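Local coordinates for protein endo-beta-1,2-glucanase (Talaromyces funiculosus, PDB 6IMV) that hydrolyses internal beta-1,2-glucosidic linkages of beta-1,2-glucans, as an endo-acting fungal glycoside hydrolase, at residues T306-V309 and P313-D316; V323-E328 and V390-G395; Q86-A91 and G445-L450; K194-M199 and S452-A457; F254-Q259 and E466-E471. All blocks are in the same frame, centred on the assembly; numbering follows the deposited sequence.

Contact 1: residues T306-V309 and P313-D316; sequences TWKV and PYYD
Lys308 and Val309 pack on the rings of Tyr314 and Tyr315 in a pair of CH-pi contacts within the loop joining strand 290-296 to helix 318-337. The lysine chain, extended beyond CG, crosses Tyr314 at about a right angle; CE lies over the ring face, 3.9 Å from the Tyr314 centroid and 24° off its normal. A lysine suits this place because its methylenes cover the ring while NZ forms a salt bridge with Glu252 and a hydrogen bond to Pro248 O; Tyr314 OH bonds Glu252 too. Val309 serves the second ring: CB stands over a face of Tyr315, 4.1 Å from its centroid, and its two methyls fork over the same face, CG1 toward CE1 and CG2 toward CE2, CG2 being 3.5 Å from Tyr315 OH. A water links the backbones, donating to Val309 O (3.2 Å) and accepting from Tyr315 N (3.0 Å). Phe324 of helix 318-337 packs against Thr306, Lys308 and Val309, while Phe464 and Ile468 of helix 461-475 meet Tyr314, and Phe392 meets Tyr315.

Contact 2: residues V323-E328 and V390-G395; sequences VFQNAE and VLFDKG
Gln325 and Phe392 mark the closest backbone approach, their CA atoms 6.7 Å apart: the middle of helix 318-337 faces Phe392, just before Asp393, the N-cap of helix 394-405. Gln325 CA stands over one face of the ring, 3.8 Å from the Phe392 centroid and 14° off the normal, and Gln325 CB comes within 3.6 Å of Phe392 CE1. Gln325 turns CG away from its own nitrogen (chi1 -168°) and carries it past Phe392 CD1 at a slant, the amide plane 13° from the ring plane. Backbone atoms take part as well, Gln325 N being 3.4 Å from Phe392 CZ. Glu328 CG adds a flank, 4.0 Å from Phe392 CD2, while its carboxylate is engaged by Thr389 and Arg331. Replacing Phe392 by an alanine would probably leave Gln325 without the flat surface under its methylenes and open a gap between the two segments. Gln325 and Glu328 thus offer aliphatic carbon to an aromatic partner, so that the contact rests on dispersion and shape rather than on charge.

Contact 3: residues Q86-A91 and G445-L450; sequences QVMLYA and GGVSGL
Met88 turns its CG beside the backbone N and anti to the carbonyl carbon (chi1 -80°), which swings the chain against Val447; the valine, with CG1 set the same way (chi1 -64°), points both branches at it. The two side chains cross at about a right angle. CG1 of Val447 lies 3.7 Å from Met88 CG and 3.8 Å from Met88 CB, and CG2 of Val447 is 3.9 Å from Met88 SD, so one methionine stem fits against a forked partner. A turn further along, Ala91 is small enough to admit Leu450, whose CD1 comes 4.1 Å from Ala91 CB. Glycines suit the approach to Val447: Gly445 closes helix 433-443 in a Schellman motif and Gly446 also has positive phi, 67°, a conformation that favours glycine. Val447 then takes the N-cap position of helix 448-457. The purely apolar contact thus sets helix 80-94 against the start of helix 448-457, with helix 163-182 touching both through Ala172 on Met88 and Ala175 on Val447, and Asn441 of helix 433-443 bordering Met88.

Contact 4: residues K194-M199 and S452-A457; sequences KWQTWM and SQKMKA
Lys454 reaches across from helix 448-457 to Gln196 and Met199 on helix 186-210, a span that needs a long residue, since the nearest CA atoms, those of Gln196 and Lys454, are 12.0 Å apart. From CB the chain leaves anti to the backbone N (chi1 -171°) and stays extended through CG and CD, the side chain packing on Gln178 of helix 163-182. At CE it meets the terminal methyl of Met199, CE to CE 4.2 Å, and Gln196 OE1 at 3.7 Å. The last bond then bends (chi4 62°), putting NZ 2.9 Å from Gln196 OE1, in the carbonyl plane and on a lone pair, with a C=O...donor angle of 137°. In this largely helical fold, consistent with an (alpha/alpha)6 barrel, the lysine lies against helix 163-182, whose Tyr174 makes a cation-pi contact with it. A leucine here is likely to leave Gln196 OE1 and the carboxylate of Glu458, which forms a salt bridge with NZ, without their charged partner. On the far helix, Gln196 NE2 bonds Asp200 OD1, which is consistent with OE1 being the end of the amide turned to Lys454.

Contact 5: residues F254-Q259 and E466-E471; sequences FTWWLQ and ERIEAE
Trp256 makes the apolar part of this contact, meeting Ile468 and Arg467 with the six-membered side of its indole. Ile468 CB lies at the ring edge, near its plane, 3.8 Å from Trp256 CZ2, and Ile468 CD1 is 3.9 Å from the same atom; the beta-branched isoleucine thus brings two carbons against one edge atom. Arg467 contributes its aliphatic stem, CG standing 3.6 Å from Trp256 CH2, and bends at chi2 and chi3 (56° and 65°), so the guanidinium is carried away from the ring with its plane turned 61° from it. Polar links come next. One water accepts from Gln259 NE2 at 2.9 Å and Arg467 NE at 3.0 Å, bridging the helices. Salt bridges hold the arginine: NH2 to Glu471 OE2 one turn on, at 3.0 Å in the guanidinium plane, and NH1 to Glu270; Arg277 is a second partner of Glu471. Helices 252-261 and 461-475 are joined here beside helix 266-276, whose Trp273 packs against Trp256, Arg467 and Glu471, with Phe464 adding a ring from helix 461-475.

Contacts 1 and 3 lie nearest the middle of the chain, their centres about 12 and 11 Å from its centre, against about 20 Å for contacts 4 and 5. All four are buried, whereas contact 2, at an intermediate distance, is only partly so. Contact 3, the innermost, is wholly apolar; contacts 1 and 2 press carbon on aromatic faces; contacts 1 and 5 each add a water bridge, and contact 4 alone has a direct side-chain hydrogen bond between its segments. Helix 448-457 serves contacts 3 and 4, and helix 461-475, next in sequence, serves contact 5. Contact 1 touches all the others, binding contact 5 through a probable Tyr314 OH to Trp256 NE1 hydrogen bond.

Contact 1: residues T306-V309 and P313-D316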
# COMPACT_ATOMS: atom_id res chain seq x y z
N THR A 306 -7.42 2.20 -2.82
CA THR A 306 -7.00 2.55 -4.18
C THR A 306 -5.64 1.91 -4.54
O THR A 306 -5.15 2.08 -5.64
CB THR A 306 -6.99 4.08 -4.31
OG1 THR A 306 -8.34 4.53 -4.13
CG2 THR A 306 -6.48 4.58 -5.64
N TRP A 307 -5.08 1.13 -3.60
CA TRP A 307 -3.76 0.47 -3.67
C TRP A 307 -3.48 -0.18 -5.04
O TRP A 307 -2.34 -0.16 -5.49
CB TRP A 307 -3.69 -0.57 -2.56
CG TRP A 307 -2.35 -1.12 -2.17
CD1 TRP A 307 -1.49 -1.86 -2.94
CD2 TRP A 307 -1.81 -1.12 -0.84
NE1 TRP A 307 -0.42 -2.27 -2.18
CE2 TRP A 307 -0.60 -1.85 -0.88
CE3 TRP A 307 -2.23 -0.59 0.39
CZ2 TRP A 307 0.21 -2.03 0.24
CZ3 TRP A 307 -1.44 -0.78 1.50
CH2 TRP A 307 -0.24 -1.49 1.43
N LYS A 308 -4.49 -0.81 -5.65
CA LYS A 308 -4.29 -1.63 -6.85
C LYS A 308 -3.66 -0.82 -7.99
O LYS A 308 -2.93 -1.39 -8.79
CB LYS A 308 -5.61 -2.26 -7.31
CG LYS A 308 -6.63 -1.30 -7.90
CD LYS A 308 -8.01 -1.89 -8.04
CE LYS A 308 -8.96 -1.00 -8.81
NZ LYS A 308 -10.25 -1.67 -9.07
N VAL A 309 -3.93 0.49 -8.05
CA VAL A 309 -3.49 1.31 -9.18
C VAL A 309 -1.96 1.52 -9.13
O VAL A 309 -1.38 1.88 -10.14
CB VAL A 309 -4.24 2.66 -9.25
CG1 VAL A 309 -5.74 2.45 -9.22
CG2 VAL A 309 -3.79 3.63 -8.17
N PRO A 313 -1.54 -1.41 -14.50
CA PRO A 313 -1.77 -0.19 -15.28
C PRO A 313 -3.25 0.15 -15.53
O PRO A 313 -3.67 0.33 -16.67
CB PRO A 313 -1.03 -0.51 -16.59
CG PRO A 313 -1.17 -2.01 -16.74
CD PRO A 313 -1.07 -2.54 -15.32
N TYR A 314 -4.01 0.30 -14.44
CA TYR A 314 -5.39 0.74 -14.47
C TYR A 314 -5.52 2.10 -15.19
O TYR A 314 -6.50 2.32 -15.88
CB TYR A 314 -5.93 0.86 -13.03
CG TYR A 314 -6.32 -0.47 -12.43
CD1 TYR A 314 -7.60 -0.96 -12.60
CD2 TYR A 314 -5.41 -1.23 -11.71
CE1 TYR A 314 -7.98 -2.18 -12.06
CE2 TYR A 314 -5.78 -2.46 -11.16
CZ TYR A 314 -7.06 -2.93 -11.35
OH TYR A 314 -7.46 -4.14 -10.83
N TYR A 315 -4.54 2.99 -15.01
CA TYR A 315 -4.66 4.37 -15.52
C TYR A 315 -4.28 4.47 -17.00
O TYR A 315 -4.35 5.56 -17.56
CB TYR A 315 -3.86 5.34 -14.65
CG TYR A 315 -4.42 5.53 -13.26
CD1 TYR A 315 -5.67 5.04 -12.90
CD2 TYR A 315 -3.68 6.20 -12.29
CE1 TYR A 315 -6.16 5.20 -11.62
CE2 TYR A 315 -4.17 6.38 -11.01
CZ TYR A 315 -5.42 5.88 -10.67
OH TYR A 315 -5.93 6.05 -9.41
N ASP A 316 -3.93 3.34 -17.65
CA ASP A 316 -3.85 3.24 -19.11
C ASP A 316 -5.26 3.31 -19.72
O ASP A 316 -5.39 3.58 -20.90
CB ASP A 316 -3.16 1.96 -19.59
CG ASP A 316 -1.66 1.92 -19.37
OD1 ASP A 316 -1.15 2.85 -18.76
OD2 ASP A 316 -1.01 0.95 -19.81
O HOH W 1 -2.27 2.57 -13.10

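Contact 2: residues V323-E328 and V390-G395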
# COMPACT_ATOMS: atom_id res chain seq x y z
N VAL A 323 -12.42 8.38 -13.55
CA VAL A 323 -13.17 8.03 -12.34
C VAL A 323 -12.26 8.19 -11.12
O VAL A 323 -12.68 8.69 -10.08
CB VAL A 323 -13.76 6.61 -12.43
CG1 VAL A 323 -14.25 6.11 -11.09
CG2 VAL A 323 -14.89 6.56 -13.46
N PHE A 324 -11.00 7.76 -11.24
CA PHE A 324 -10.07 7.83 -10.11
C PHE A 324 -9.54 9.27 -9.92
O PHE A 324 -9.23 9.65 -8.79
CB PHE A 324 -8.96 6.79 -10.26
CG PHE A 324 -9.40 5.42 -9.80
CD1 PHE A 324 -10.28 4.66 -10.55
CD2 PHE A 324 -8.96 4.91 -8.58
CE1 PHE A 324 -10.67 3.40 -10.12
CE2 PHE A 324 -9.38 3.66 -8.15
CZ PHE A 324 -10.22 2.90 -8.92
N GLN A 325 -9.47 10.06 -11.00
CA GLN A 325 -9.16 11.48 -10.86
C GLN A 325 -10.30 12.16 -10.07
O GLN A 325 -10.05 12.94 -9.16
CB GLN A 325 -8.94 12.15 -12.22
CG GLN A 325 -8.34 13.55 -12.10
CD GLN A 325 -7.81 14.13 -13.39
OE1 GLN A 325 -8.04 13.62 -14.47
NE2 GLN A 325 -7.12 15.25 -13.28
N ASN A 326 -11.55 11.84 -10.42
CA ASN A 326 -12.71 12.36 -9.70
C ASN A 326 -12.60 12.04 -8.20
O ASN A 326 -12.95 12.86 -7.37
CB ASN A 326 -14.02 11.81 -10.28
CG ASN A 326 -14.59 12.66 -11.40
OD1 ASN A 326 -13.92 13.53 -11.95
ND2 ASN A 326 -15.86 12.41 -11.72
N ALA A 327 -12.10 10.84 -7.86
CA ALA A 327 -11.97 10.43 -6.46
C ALA A 327 -11.17 11.47 -5.68
O ALA A 327 -11.46 11.73 -4.51
CB ALA A 327 -11.32 9.06 -6.36
N GLU A 328 -10.15 12.05 -6.32
CA GLU A 328 -9.22 12.98 -5.67
C GLU A 328 -9.82 14.39 -5.63
O GLU A 328 -9.48 15.16 -4.75
CB GLU A 328 -7.85 12.94 -6.35
CG GLU A 328 -7.24 11.55 -6.32
CD GLU A 328 -7.37 10.84 -4.98
OE1 GLU A 328 -7.02 11.46 -3.94
OE2 GLU A 328 -7.83 9.68 -4.97
N VAL A 390 -1.31 12.03 -5.03
CA VAL A 390 0.05 12.22 -5.54
C VAL A 390 0.15 11.68 -6.98
O VAL A 390 0.84 12.28 -7.81
CB VAL A 390 1.10 11.57 -4.61
CG1 VAL A 390 2.45 11.42 -5.30
CG2 VAL A 390 1.24 12.35 -3.32
N LEU A 391 -0.53 10.57 -7.27
CA LEU A 391 -0.49 9.94 -8.60
C LEU A 391 -1.03 10.88 -9.68
O LEU A 391 -0.58 10.81 -10.82
CB LEU A 391 -1.27 8.62 -8.57
CG LEU A 391 -0.65 7.52 -7.70
CD1 LEU A 391 -1.55 6.30 -7.64
CD2 LEU A 391 0.74 7.13 -8.21
N PHE A 392 -1.97 11.77 -9.32
CA PHE A 392 -2.57 12.72 -10.27
C PHE A 392 -1.90 14.10 -10.22
O PHE A 392 -1.82 14.78 -11.24
CB PHE A 392 -4.08 12.85 -10.03
CG PHE A 392 -4.84 11.67 -10.56
CD1 PHE A 392 -5.08 11.55 -11.92
CD2 PHE A 392 -5.26 10.65 -9.72
CE1 PHE A 392 -5.73 10.44 -12.43
CE2 PHE A 392 -5.92 9.54 -10.22
CZ PHE A 392 -6.16 9.44 -11.58
N ASP A 393 -1.47 14.54 -9.03
CA ASP A 393 -0.94 15.88 -8.87
C ASP A 393 -0.03 15.90 -7.64
O ASP A 393 -0.50 16.01 -6.52
CB ASP A 393 -2.10 16.89 -8.79
CG ASP A 393 -1.67 18.34 -8.73
OD1 ASP A 393 -0.56 18.62 -8.21
OD2 ASP A 393 -2.46 19.19 -9.21
N LYS A 394 1.28 15.80 -7.87
CA LYS A 394 2.22 15.63 -6.78
C LYS A 394 2.31 16.92 -5.94
O LYS A 394 2.57 16.83 -4.75
CB LYS A 394 3.55 15.07 -7.30
CG LYS A 394 4.34 15.92 -8.27
CD LYS A 394 5.40 15.11 -8.99
CE LYS A 394 6.47 15.99 -9.60
NZ LYS A 394 7.45 15.18 -10.38
N GLY A 395 2.05 18.09 -6.54
CA GLY A 395 2.03 19.34 -5.81
C GLY A 395 0.91 19.37 -4.78
O GLY A 395 1.13 19.64 -3.59

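Contact 3: residues Q86-A91 and G445-L450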
# COMPACT_ATOMS: atom_id res chain seq x y z
N GLN A 86 7.83 -2.72 0.31
CA GLN A 86 9.28 -2.84 0.34
C GLN A 86 9.78 -3.30 -1.03
O GLN A 86 10.73 -2.74 -1.58
CB GLN A 86 9.66 -3.82 1.46
CG GLN A 86 11.15 -4.05 1.62
CD GLN A 86 11.44 -5.10 2.66
OE1 GLN A 86 10.58 -5.90 3.02
NE2 GLN A 86 12.67 -5.11 3.16
N VAL A 87 9.12 -4.31 -1.60
CA VAL A 87 9.53 -4.89 -2.88
C VAL A 87 9.36 -3.85 -4.00
O VAL A 87 10.25 -3.72 -4.84
CB VAL A 87 8.79 -6.21 -3.15
CG1 VAL A 87 8.92 -6.66 -4.61
CG2 VAL A 87 9.28 -7.31 -2.22
N MET A 88 8.25 -3.11 -3.99
CA MET A 88 8.00 -2.08 -5.00
C MET A 88 9.13 -1.03 -4.95
O MET A 88 9.63 -0.60 -5.99
CB MET A 88 6.64 -1.40 -4.78
CG MET A 88 5.49 -2.20 -5.32
SD MET A 88 3.90 -1.31 -5.25
CE MET A 88 3.45 -1.59 -3.54
N LEU A 89 9.52 -0.61 -3.74
CA LEU A 89 10.61 0.35 -3.55
C LEU A 89 11.89 -0.24 -4.17
O LEU A 89 12.61 0.47 -4.89
CB LEU A 89 10.78 0.62 -2.06
CG LEU A 89 11.81 1.66 -1.62
CD1 LEU A 89 13.20 1.07 -1.50
CD2 LEU A 89 11.83 2.90 -2.49
N TYR A 90 12.16 -1.52 -3.88
CA TYR A 90 13.37 -2.19 -4.36
C TYR A 90 13.35 -2.35 -5.89
O TYR A 90 14.42 -2.37 -6.50
CB TYR A 90 13.56 -3.54 -3.67
CG TYR A 90 13.87 -3.49 -2.20
CD1 TYR A 90 14.39 -2.36 -1.59
CD2 TYR A 90 13.65 -4.60 -1.41
CE1 TYR A 90 14.66 -2.33 -0.23
CE2 TYR A 90 13.91 -4.59 -0.05
CZ TYR A 90 14.43 -3.46 0.54
OH TYR A 90 14.68 -3.46 1.88
N ALA A 91 12.17 -2.47 -6.50
CA ALA A 91 12.05 -2.56 -7.95
C ALA A 91 12.58 -1.27 -8.58
O ALA A 91 13.38 -1.33 -9.52
CB ALA A 91 10.63 -2.86 -8.35
N GLY A 445 5.79 6.76 -8.72
CA GLY A 445 4.89 6.55 -9.84
C GLY A 445 4.28 5.15 -9.85
O GLY A 445 3.79 4.72 -10.89
N GLY A 446 4.31 4.44 -8.72
CA GLY A 446 3.88 3.04 -8.68
C GLY A 446 4.82 2.15 -9.48
O GLY A 446 5.88 2.63 -9.94
N VAL A 447 4.44 0.88 -9.64
CA VAL A 447 5.23 -0.08 -10.45
C VAL A 447 4.42 -0.52 -11.67
O VAL A 447 4.82 -1.47 -12.36
CB VAL A 447 5.70 -1.29 -9.62
CG1 VAL A 447 6.67 -0.88 -8.52
CG2 VAL A 447 4.54 -2.10 -9.06
N SER A 448 3.33 0.19 -11.99
CA SER A 448 2.43 -0.23 -13.07
C SER A 448 3.13 -0.21 -14.44
O SER A 448 2.79 -1.03 -15.31
CB SER A 448 1.17 0.58 -13.09
OG SER A 448 1.41 1.95 -13.34
N GLY A 449 4.10 0.69 -14.61
CA GLY A 449 4.94 0.73 -15.82
C GLY A 449 5.75 -0.55 -16.01
O GLY A 449 5.75 -1.15 -17.08
N LEU A 450 6.47 -0.96 -14.96
CA LEU A 450 7.22 -2.21 -14.98
C LEU A 450 6.28 -3.41 -15.22
O LEU A 450 6.60 -4.31 -16.01
CB LEU A 450 7.97 -2.36 -13.65
CG LEU A 450 9.23 -1.51 -13.53
CD1 LEU A 450 9.66 -1.39 -12.08
CD2 LEU A 450 10.35 -2.09 -14.38

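Contact 4: residues K194-M199 and S452-A457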
# COMPACT_ATOMS: atom_id res chain seq x y z
N LYS A 194 15.38 -16.50 -9.71
CA LYS A 194 15.05 -17.19 -8.46
C LYS A 194 13.71 -16.68 -7.92
O LYS A 194 12.89 -17.46 -7.46
CB LYS A 194 16.17 -17.01 -7.43
CG LYS A 194 17.52 -17.60 -7.83
CD LYS A 194 18.61 -17.21 -6.87
CE LYS A 194 19.99 -17.59 -7.36
NZ LYS A 194 21.00 -17.33 -6.31
N TRP A 195 13.48 -15.36 -8.01
CA TRP A 195 12.20 -14.76 -7.62
C TRP A 195 11.09 -15.23 -8.57
O TRP A 195 9.96 -15.46 -8.11
CB TRP A 195 12.28 -13.23 -7.53
CG TRP A 195 12.73 -12.78 -6.18
CD1 TRP A 195 13.98 -12.34 -5.83
CD2 TRP A 195 11.97 -12.79 -4.96
NE1 TRP A 195 14.04 -12.06 -4.49
CE2 TRP A 195 12.82 -12.33 -3.93
CE3 TRP A 195 10.66 -13.15 -4.63
CZ2 TRP A 195 12.40 -12.20 -2.60
CZ3 TRP A 195 10.24 -13.02 -3.32
CH2 TRP A 195 11.10 -12.55 -2.32
N GLN A 196 11.41 -15.40 -9.86
CA GLN A 196 10.44 -15.89 -10.84
C GLN A 196 9.97 -17.30 -10.43
O GLN A 196 8.77 -17.60 -10.48
CB GLN A 196 11.03 -15.84 -12.26
CG GLN A 196 10.08 -16.34 -13.36
CD GLN A 196 9.08 -15.31 -13.83
OE1 GLN A 196 9.42 -14.18 -14.20
NE2 GLN A 196 7.81 -15.71 -13.87
N THR A 197 10.91 -18.14 -9.98
CA THR A 197 10.61 -19.50 -9.50
C THR A 197 9.64 -19.44 -8.31
O THR A 197 8.66 -20.20 -8.27
CB THR A 197 11.89 -20.25 -9.16
OG1 THR A 197 12.62 -20.30 -10.39
CG2 THR A 197 11.67 -21.65 -8.63
N TRP A 198 9.92 -18.56 -7.34
CA TRP A 198 9.04 -18.40 -6.18
C TRP A 198 7.64 -17.99 -6.65
O TRP A 198 6.64 -18.59 -6.29
CB TRP A 198 9.62 -17.40 -5.15
CG TRP A 198 8.66 -17.13 -4.03
CD1 TRP A 198 8.51 -17.86 -2.89
CD2 TRP A 198 7.66 -16.10 -3.99
NE1 TRP A 198 7.47 -17.36 -2.15
CE2 TRP A 198 6.94 -16.27 -2.79
CE3 TRP A 198 7.29 -15.05 -4.85
CZ2 TRP A 198 5.89 -15.43 -2.43
CZ3 TRP A 198 6.26 -14.22 -4.49
CH2 TRP A 198 5.56 -14.42 -3.30
N MET A 199 7.60 -16.95 -7.49
CA MET A 199 6.35 -16.36 -7.96
C MET A 199 5.55 -17.39 -8.76
O MET A 199 4.32 -17.48 -8.62
CB MET A 199 6.65 -15.15 -8.85
CG MET A 199 5.45 -14.32 -9.18
SD MET A 199 5.89 -12.88 -10.17
CE MET A 199 6.34 -13.66 -11.72
N SER A 452 3.28 -3.41 -16.61
CA SER A 452 2.76 -3.29 -17.97
C SER A 452 3.76 -3.88 -19.00
O SER A 452 3.37 -4.56 -19.95
CB SER A 452 2.43 -1.83 -18.24
OG SER A 452 2.12 -1.62 -19.59
N GLN A 453 5.05 -3.60 -18.80
CA GLN A 453 6.08 -4.09 -19.72
C GLN A 453 6.06 -5.63 -19.77
O GLN A 453 6.05 -6.23 -20.85
CB GLN A 453 7.44 -3.57 -19.27
CG GLN A 453 8.58 -3.95 -20.21
CD GLN A 453 9.91 -3.65 -19.56
OE1 GLN A 453 9.99 -2.93 -18.56
NE2 GLN A 453 10.97 -4.22 -20.12
N LYS A 454 6.03 -6.25 -18.59
CA LYS A 454 6.09 -7.70 -18.46
C LYS A 454 4.77 -8.32 -18.93
O LYS A 454 4.76 -9.36 -19.58
CB LYS A 454 6.46 -8.05 -17.01
CG LYS A 454 6.79 -9.51 -16.73
CD LYS A 454 7.38 -9.71 -15.34
CE LYS A 454 7.41 -11.16 -14.90
NZ LYS A 454 8.26 -11.99 -15.79
N MET A 455 3.65 -7.67 -18.62
CA MET A 455 2.33 -8.12 -19.08
C MET A 455 2.29 -8.15 -20.61
O MET A 455 1.76 -9.10 -21.21
CB MET A 455 1.21 -7.22 -18.55
CG MET A 455 0.94 -7.37 -17.06
SD MET A 455 -0.45 -6.34 -16.53
CE MET A 455 -1.82 -7.43 -16.92
N LYS A 456 2.84 -7.12 -21.25
CA LYS A 456 2.89 -7.04 -22.71
C LYS A 456 3.76 -8.18 -23.26
O LYS A 456 3.38 -8.86 -24.21
CB LYS A 456 3.39 -5.67 -23.17
CG LYS A 456 2.35 -4.57 -23.07
CD LYS A 456 2.91 -3.18 -23.26
CE LYS A 456 1.83 -2.12 -23.18
NZ LYS A 456 2.41 -0.76 -23.20
N ALA A 457 4.92 -8.40 -22.63
CA ALA A 457 5.84 -9.46 -23.04
C ALA A 457 5.19 -10.84 -22.87
O ALA A 457 5.48 -11.75 -23.64
CB ALA A 457 7.14 -9.34 -22.29

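Contact 5: residues F254-Q259 and E466-E471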
# COMPACT_ATOMS: atom_id res chain seq x y z
N PHE A 254 -5.56 -9.87 -6.53
CA PHE A 254 -5.54 -11.31 -6.43
C PHE A 254 -6.45 -11.94 -7.49
O PHE A 254 -6.10 -12.98 -8.05
CB PHE A 254 -5.93 -11.80 -5.03
CG PHE A 254 -5.56 -13.25 -4.87
CD1 PHE A 254 -4.24 -13.62 -4.67
CD2 PHE A 254 -6.50 -14.25 -5.06
CE1 PHE A 254 -3.88 -14.95 -4.58
CE2 PHE A 254 -6.14 -15.59 -4.96
CZ PHE A 254 -4.83 -15.93 -4.72
N THR A 255 -7.60 -11.31 -7.76
CA THR A 255 -8.49 -11.75 -8.84
C THR A 255 -7.69 -11.94 -10.14
O THR A 255 -7.82 -12.97 -10.79
CB THR A 255 -9.64 -10.77 -9.08
OG1 THR A 255 -10.33 -10.57 -7.85
CG2 THR A 255 -10.62 -11.26 -10.12
N TRP A 256 -6.88 -10.93 -10.49
CA TRP A 256 -6.08 -10.96 -11.72
C TRP A 256 -5.08 -12.12 -11.69
O TRP A 256 -4.80 -12.72 -12.74
CB TRP A 256 -5.35 -9.64 -11.94
CG TRP A 256 -6.23 -8.50 -12.35
CD1 TRP A 256 -6.43 -7.34 -11.66
CD2 TRP A 256 -6.99 -8.39 -13.57
NE1 TRP A 256 -7.26 -6.52 -12.36
CE2 TRP A 256 -7.62 -7.13 -13.54
CE3 TRP A 256 -7.18 -9.21 -14.68
CZ2 TRP A 256 -8.44 -6.68 -14.57
CZ3 TRP A 256 -8.00 -8.78 -15.70
CH2 TRP A 256 -8.62 -7.53 -15.64
N TRP A 257 -4.52 -12.40 -10.50
CA TRP A 257 -3.57 -13.48 -10.35
C TRP A 257 -4.23 -14.81 -10.74
O TRP A 257 -3.65 -15.59 -11.52
CB TRP A 257 -2.99 -13.53 -8.93
CG TRP A 257 -1.71 -14.29 -8.89
CD1 TRP A 257 -1.49 -15.55 -8.41
CD2 TRP A 257 -0.45 -13.84 -9.43
NE1 TRP A 257 -0.18 -15.90 -8.58
CE2 TRP A 257 0.49 -14.87 -9.20
CE3 TRP A 257 -0.03 -12.66 -10.05
CZ2 TRP A 257 1.82 -14.75 -9.59
CZ3 TRP A 257 1.29 -12.54 -10.44
CH2 TRP A 257 2.20 -13.58 -10.21
N LEU A 258 -5.43 -15.06 -10.21
CA LEU A 258 -6.20 -16.26 -10.53
C LEU A 258 -6.52 -16.30 -12.02
O LEU A 258 -6.35 -17.34 -12.66
CB LEU A 258 -7.49 -16.30 -9.70
CG LEU A 258 -7.34 -16.80 -8.26
CD1 LEU A 258 -8.63 -16.59 -7.49
CD2 LEU A 258 -6.93 -18.27 -8.24
N GLN A 259 -7.00 -15.18 -12.57
CA GLN A 259 -7.43 -15.16 -13.97
C GLN A 259 -6.26 -15.51 -14.90
O GLN A 259 -6.40 -16.37 -15.76
CB GLN A 259 -8.00 -13.80 -14.38
CG GLN A 259 -8.13 -13.66 -15.89
CD GLN A 259 -9.03 -12.52 -16.30
OE1 GLN A 259 -9.68 -11.90 -15.48
NE2 GLN A 259 -9.08 -12.27 -17.60
N GLU A 466 -8.97 -4.96 -22.08
CA GLU A 466 -10.31 -5.31 -22.60
C GLU A 466 -11.29 -5.54 -21.45
O GLU A 466 -12.39 -4.99 -21.43
CB GLU A 466 -10.23 -6.57 -23.46
CG GLU A 466 -11.59 -7.08 -23.91
CD GLU A 466 -11.52 -8.33 -24.77
OE1 GLU A 466 -11.02 -9.36 -24.28
OE2 GLU A 466 -11.96 -8.25 -25.92
N ARG A 467 -10.90 -6.40 -20.51
CA ARG A 467 -11.75 -6.78 -19.41
C ARG A 467 -12.05 -5.56 -18.53
O ARG A 467 -13.19 -5.31 -18.17
CB ARG A 467 -11.08 -7.89 -18.59
CG ARG A 467 -11.78 -8.22 -17.27
CD ARG A 467 -13.24 -8.59 -17.41
NE ARG A 467 -13.43 -9.82 -18.16
CZ ARG A 467 -14.60 -10.43 -18.31
NH1 ARG A 467 -14.65 -11.62 -18.90
NH2 ARG A 467 -15.71 -9.87 -17.87
N ILE A 468 -11.01 -4.82 -18.13
CA ILE A 468 -11.20 -3.83 -17.06
C ILE A 468 -11.87 -2.58 -17.65
O ILE A 468 -12.69 -1.96 -17.00
CB ILE A 468 -9.88 -3.57 -16.30
CG1 ILE A 468 -10.13 -3.05 -14.88
CG2 ILE A 468 -8.97 -2.62 -17.07
CD1 ILE A 468 -11.07 -3.91 -14.04
N GLU A 469 -11.59 -2.27 -18.93
CA GLU A 469 -12.29 -1.17 -19.60
C GLU A 469 -13.77 -1.52 -19.76
O GLU A 469 -14.62 -0.67 -19.51
CB GLU A 469 -11.66 -0.84 -20.95
CG GLU A 469 -12.24 0.42 -21.58
CD GLU A 469 -11.40 1.00 -22.70
OE1 GLU A 469 -10.97 0.22 -23.58
OE2 GLU A 469 -11.16 2.23 -22.69
N ALA A 470 -14.07 -2.78 -20.10
CA ALA A 470 -15.44 -3.24 -20.22
C ALA A 470 -16.18 -3.05 -18.89
O ALA A 470 -17.29 -2.49 -18.88
CB ALA A 470 -15.50 -4.69 -20.68
N GLU A 471 -15.58 -3.51 -17.78
CA GLU A 471 -16.26 -3.51 -16.50
C GLU A 471 -16.54 -2.06 -16.08
O GLU A 471 -17.66 -1.74 -15.66
CB GLU A 471 -15.47 -4.29 -15.45
CG GLU A 471 -15.40 -5.78 -15.70
CD GLU A 471 -16.73 -6.53 -15.72
OE1 GLU A 471 -17.67 -6.11 -15.01
OE2 GLU A 471 -16.82 -7.52 -16.47
O HOH W 2 -11.16 -11.26 -19.43